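Long-range contact in putative arylalkylamine N-Acetyltransferase 7 (Aedes aegypti, PDB 4FD7), which probably acts as a GNAT-family N-acetyltransferase, a coenzyme A-dependent enzyme thought to acetylate amines: residues R5-F18 / L28-R40. Residues are numbered along the deposited sequence; the frame is centred on the assembly and turned at random.
Sequences RSVKVPFPSVWHRF and LVWYRVQDLPEDR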
# COMPACT_ATOMS: atom_id res chain seq x y z
N ARG A 5 9.74 -9.52 -11.99
CA ARG A 5 9.10 -8.85 -13.11
C ARG A 5 9.96 -8.99 -14.35
O ARG A 5 11.16 -8.72 -14.30
CB ARG A 5 8.93 -7.36 -12.80
CG ARG A 5 8.50 -6.51 -14.01
CD ARG A 5 8.21 -5.07 -13.58
NE ARG A 5 8.01 -4.19 -14.72
CZ ARG A 5 7.37 -3.03 -14.67
NH1 ARG A 5 7.23 -2.29 -15.78
NH2 ARG A 5 6.88 -2.59 -13.52
N SER A 6 9.35 -9.41 -15.47
CA SER A 6 10.12 -9.61 -16.70
C SER A 6 10.66 -8.29 -17.25
O SER A 6 9.94 -7.30 -17.29
CB SER A 6 9.26 -10.26 -17.78
OG SER A 6 9.89 -10.10 -19.03
N VAL A 7 11.91 -8.31 -17.72
CA VAL A 7 12.57 -7.11 -18.23
C VAL A 7 11.97 -6.66 -19.56
O VAL A 7 12.22 -5.54 -20.02
CB VAL A 7 14.10 -7.29 -18.36
CG1 VAL A 7 14.72 -7.65 -17.01
CG2 VAL A 7 14.42 -8.36 -19.41
N LYS A 8 11.15 -7.52 -20.16
CA LYS A 8 10.55 -7.21 -21.45
C LYS A 8 9.31 -6.31 -21.33
O LYS A 8 8.89 -5.70 -22.32
CB LYS A 8 10.19 -8.49 -22.19
CG LYS A 8 11.24 -9.57 -22.05
CD LYS A 8 11.58 -10.17 -23.41
CE LYS A 8 12.23 -11.53 -23.26
NZ LYS A 8 11.70 -12.48 -24.29
N VAL A 9 8.73 -6.25 -20.14
CA VAL A 9 7.66 -5.29 -19.86
C VAL A 9 8.27 -3.89 -19.85
O VAL A 9 9.24 -3.65 -19.15
CB VAL A 9 7.02 -5.57 -18.48
CG1 VAL A 9 5.91 -4.58 -18.19
CG2 VAL A 9 6.48 -7.01 -18.42
N PRO A 10 7.71 -2.96 -20.65
CA PRO A 10 8.33 -1.62 -20.71
C PRO A 10 8.46 -0.97 -19.34
O PRO A 10 7.55 -1.11 -18.51
CB PRO A 10 7.36 -0.83 -21.61
CG PRO A 10 6.69 -1.89 -22.45
CD PRO A 10 6.52 -3.06 -21.52
N PHE A 11 9.58 -0.30 -19.10
CA PHE A 11 9.83 0.32 -17.81
C PHE A 11 10.63 1.60 -17.99
O PHE A 11 11.66 1.60 -18.67
CB PHE A 11 10.57 -0.64 -16.88
CG PHE A 11 10.76 -0.09 -15.49
CD1 PHE A 11 11.93 0.56 -15.14
CD2 PHE A 11 9.76 -0.24 -14.53
CE1 PHE A 11 12.11 1.07 -13.85
CE2 PHE A 11 9.93 0.26 -13.24
CZ PHE A 11 11.10 0.93 -12.91
N PRO A 12 10.16 2.70 -17.38
CA PRO A 12 8.88 2.82 -16.68
C PRO A 12 7.67 2.93 -17.61
O PRO A 12 7.74 3.64 -18.61
CB PRO A 12 9.03 4.12 -15.88
CG PRO A 12 10.10 4.89 -16.61
CD PRO A 12 11.04 3.86 -17.14
N SER A 13 6.59 2.22 -17.27
CA SER A 13 5.36 2.27 -18.04
C SER A 13 4.34 3.15 -17.36
O SER A 13 4.28 3.22 -16.13
CB SER A 13 4.78 0.88 -18.20
OG SER A 13 5.64 0.07 -18.98
N VAL A 14 3.51 3.81 -18.16
CA VAL A 14 2.34 4.49 -17.62
C VAL A 14 1.16 3.54 -17.64
O VAL A 14 0.79 3.00 -18.69
CB VAL A 14 2.01 5.77 -18.41
CG1 VAL A 14 0.77 6.45 -17.81
CG2 VAL A 14 3.20 6.71 -18.39
N TRP A 15 0.56 3.32 -16.49
CA TRP A 15 -0.50 2.32 -16.38
C TRP A 15 -1.91 2.87 -16.46
O TRP A 15 -2.81 2.17 -16.91
CB TRP A 15 -0.34 1.49 -15.10
CG TRP A 15 0.98 0.74 -15.07
CD1 TRP A 15 2.01 0.95 -14.21
CD2 TRP A 15 1.39 -0.31 -15.94
NE1 TRP A 15 3.04 0.09 -14.49
CE2 TRP A 15 2.68 -0.70 -15.55
CE3 TRP A 15 0.78 -0.97 -17.02
CZ2 TRP A 15 3.40 -1.71 -16.21
CZ3 TRP A 15 1.49 -1.97 -17.67
CH2 TRP A 15 2.78 -2.34 -17.26
N HIS A 16 -2.10 4.09 -15.98
CA HIS A 16 -3.44 4.64 -15.85
C HIS A 16 -3.42 6.17 -15.93
O HIS A 16 -2.47 6.81 -15.48
CB HIS A 16 -4.02 4.19 -14.50
CG HIS A 16 -5.42 4.65 -14.24
ND1 HIS A 16 -6.46 4.43 -15.12
CD2 HIS A 16 -5.96 5.28 -13.17
CE1 HIS A 16 -7.58 4.92 -14.61
NE2 HIS A 16 -7.30 5.45 -13.43
N ARG A 17 -4.45 6.75 -16.53
CA ARG A 17 -4.59 8.21 -16.58
C ARG A 17 -6.01 8.58 -16.19
O ARG A 17 -6.95 7.84 -16.47
CB ARG A 17 -4.27 8.77 -17.97
CG ARG A 17 -2.84 8.52 -18.44
CD ARG A 17 -2.60 9.22 -19.77
NE ARG A 17 -1.35 8.80 -20.43
CZ ARG A 17 -0.17 9.38 -20.23
NH1 ARG A 17 -0.05 10.38 -19.37
NH2 ARG A 17 0.90 8.95 -20.88
N PHE A 18 -6.17 9.73 -15.54
CA PHE A 18 -7.49 10.13 -15.08
C PHE A 18 -7.53 11.64 -14.87
O PHE A 18 -6.49 12.28 -14.71
CB PHE A 18 -7.84 9.40 -13.78
CG PHE A 18 -6.93 9.75 -12.63
CD1 PHE A 18 -7.25 10.79 -11.77
CD2 PHE A 18 -5.76 9.05 -12.42
CE1 PHE A 18 -6.41 11.13 -10.72
CE2 PHE A 18 -4.91 9.39 -11.36
CZ PHE A 18 -5.25 10.41 -10.50
N LEU A 28 -10.50 20.83 -13.74
CA LEU A 28 -9.90 19.51 -13.87
C LEU A 28 -8.51 19.63 -14.47
O LEU A 28 -8.19 20.60 -15.17
CB LEU A 28 -10.73 18.64 -14.79
CG LEU A 28 -11.99 17.99 -14.25
CD1 LEU A 28 -12.65 17.15 -15.33
CD2 LEU A 28 -11.64 17.15 -13.06
N VAL A 29 -7.69 18.64 -14.20
CA VAL A 29 -6.39 18.53 -14.82
C VAL A 29 -6.16 17.04 -14.96
O VAL A 29 -6.93 16.25 -14.41
CB VAL A 29 -5.32 19.22 -13.96
CG1 VAL A 29 -5.18 18.52 -12.62
CG2 VAL A 29 -3.99 19.33 -14.71
N TRP A 30 -5.14 16.65 -15.70
CA TRP A 30 -4.86 15.23 -15.90
C TRP A 30 -3.78 14.78 -14.95
O TRP A 30 -2.85 15.53 -14.65
CB TRP A 30 -4.41 14.97 -17.33
CG TRP A 30 -5.51 14.89 -18.30
CD1 TRP A 30 -5.98 15.90 -19.09
CD2 TRP A 30 -6.28 13.74 -18.63
NE1 TRP A 30 -7.00 15.45 -19.88
CE2 TRP A 30 -7.22 14.12 -19.61
CE3 TRP A 30 -6.28 12.41 -18.18
CZ2 TRP A 30 -8.14 13.23 -20.16
CZ3 TRP A 30 -7.21 11.53 -18.71
CH2 TRP A 30 -8.12 11.94 -19.69
N TYR A 31 -3.90 13.54 -14.47
CA TYR A 31 -2.89 12.91 -13.67
C TYR A 31 -2.55 11.57 -14.31
O TYR A 31 -3.32 11.06 -15.12
CB TYR A 31 -3.41 12.62 -12.25
CG TYR A 31 -3.77 13.84 -11.42
CD1 TYR A 31 -2.87 14.34 -10.48
CD2 TYR A 31 -5.00 14.46 -11.55
CE1 TYR A 31 -3.20 15.45 -9.70
CE2 TYR A 31 -5.33 15.56 -10.79
CZ TYR A 31 -4.43 16.05 -9.86
OH TYR A 31 -4.76 17.15 -9.09
N ARG A 32 -1.43 10.98 -13.92
CA ARG A 32 -1.12 9.63 -14.36
C ARG A 32 -0.60 8.81 -13.18
O ARG A 32 -0.07 9.37 -12.21
CB ARG A 32 -0.08 9.64 -15.48
CG ARG A 32 1.27 10.24 -15.06
CD ARG A 32 2.22 10.30 -16.24
NE ARG A 32 3.55 10.77 -15.84
CZ ARG A 32 3.88 12.05 -15.73
NH1 ARG A 32 2.99 13.00 -15.98
NH2 ARG A 32 5.11 12.37 -15.35
N VAL A 33 -0.76 7.50 -13.29
CA VAL A 33 -0.14 6.55 -12.37
C VAL A 33 0.80 5.67 -13.20
O VAL A 33 0.41 5.12 -14.23
CB VAL A 33 -1.18 5.64 -11.69
CG1 VAL A 33 -0.50 4.83 -10.56
CG2 VAL A 33 -2.35 6.46 -11.14
N GLN A 34 2.05 5.56 -12.76
CA GLN A 34 3.07 4.87 -13.54
C GLN A 34 4.08 4.16 -12.67
O GLN A 34 4.12 4.37 -11.45
CB GLN A 34 3.82 5.86 -14.43
CG GLN A 34 4.57 6.95 -13.65
CD GLN A 34 5.63 7.65 -14.50
OE1 GLN A 34 5.34 8.64 -15.18
NE2 GLN A 34 6.85 7.16 -14.44
N ASP A 35 4.91 3.32 -13.29
CA ASP A 35 6.06 2.73 -12.59
C ASP A 35 6.88 3.83 -11.96
O ASP A 35 7.10 4.89 -12.57
CB ASP A 35 6.96 1.97 -13.56
CG ASP A 35 6.36 0.68 -14.05
OD1 ASP A 35 5.71 -0.04 -13.26
OD2 ASP A 35 6.56 0.38 -15.26
N LEU A 36 7.35 3.59 -10.74
CA LEU A 36 8.19 4.55 -10.04
C LEU A 36 9.61 4.47 -10.59
O LEU A 36 10.26 3.43 -10.46
CB LEU A 36 8.20 4.23 -8.54
CG LEU A 36 9.16 5.08 -7.71
CD1 LEU A 36 8.66 6.52 -7.63
CD2 LEU A 36 9.35 4.50 -6.30
N PRO A 37 10.09 5.56 -11.23
CA PRO A 37 11.44 5.55 -11.80
C PRO A 37 12.50 5.39 -10.72
O PRO A 37 12.32 5.89 -9.61
CB PRO A 37 11.56 6.94 -12.47
CG PRO A 37 10.14 7.37 -12.72
CD PRO A 37 9.38 6.81 -11.54
N GLU A 38 13.58 4.70 -11.04
CA GLU A 38 14.63 4.47 -10.04
C GLU A 38 15.15 5.78 -9.43
O GLU A 38 15.36 5.86 -8.23
CB GLU A 38 15.77 3.64 -10.63
CG GLU A 38 15.35 2.22 -11.04
CD GLU A 38 16.10 1.15 -10.27
OE1 GLU A 38 16.96 1.52 -9.43
OE2 GLU A 38 15.83 -0.07 -10.47
N ASP A 39 15.31 6.81 -10.26
CA ASP A 39 15.88 8.07 -9.77
C ASP A 39 14.90 8.87 -8.93
O ASP A 39 15.20 9.99 -8.52
CB ASP A 39 16.41 8.93 -10.93
CG ASP A 39 15.31 9.38 -11.87
OD1 ASP A 39 14.16 8.92 -11.71
OD2 ASP A 39 15.60 10.18 -12.78
N ARG A 40 13.72 8.31 -8.68
CA ARG A 40 12.78 8.92 -7.74
C ARG A 40 12.58 8.07 -6.48
O ARG A 40 11.75 8.40 -5.61
CB ARG A 40 11.43 9.17 -8.41
CG ARG A 40 11.50 9.94 -9.73
CD ARG A 40 12.18 11.31 -9.60
NE ARG A 40 11.59 12.19 -8.58
CZ ARG A 40 10.50 12.94 -8.74
NH1 ARG A 40 10.08 13.71 -7.73
NH2 ARG A 40 9.81 12.93 -9.87
O HOH W 1 -2.39 11.44 -17.50
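D35 receives four hydrogen bonds from R5, S13 and W15, two on each carboxylate oxygen. R5, its chain fully extended and CG anti to the backbone N, meets the acid end-on: NH1 lies 2.8 Å from D35 OD2, and NH2 takes OD1 in a nearly straight bond. The guanidinium and carboxylate planes are 57° apart, so this salt bridge is two-pronged but not coplanar. From the opposite face of the carboxylate, W15 NE1 reaches D35 OD1 at 2.9 Å; the oxygen lies in the indole plane, although the donor stands well above that of the acid. S13 N comes to D35 OD2, 2.7 Å away, on the anti side but tilted out of the carboxylate plane, also across that plane from R5 NH1. Gripped from both faces, the buried carboxylate is fixed in rotation, and its negative charge is probably stabilised. F11 adds an apolar neighbour, CE2 touching D35 CB at 3.4 Å, while CD2 lies over one face of the R5 guanidinium.

Beyond S13, the strands pair antiparallel. W15 N and H16 N both donate to V33 O, and the register slips by one residue. F18 and Y31 then form a hydrogen-bonded pair. F18 sets its ring against the base of the Y31 side chain: Y31 CB makes a CH-pi contact over one face, 3.8 Å from the F18 ring centroid, while the rings are nearly parallel but slid apart. V33 CG2 meets the edge of F18. On the other face of the sheet from F18 and V33, R17 and R32 run side by side, pointing the same way; R17 forms a salt bridge with E93, and R32 NE donates a hydrogen bond to Q34 OE1.

W15 and H16 both facing V33, with W15 near-helical (phi/psi -98°/-31°), make this a classic beta bulge, here in the antiparallel hairpin of strands 14-21 and 28-35 that begins the GNAT-fold sheet.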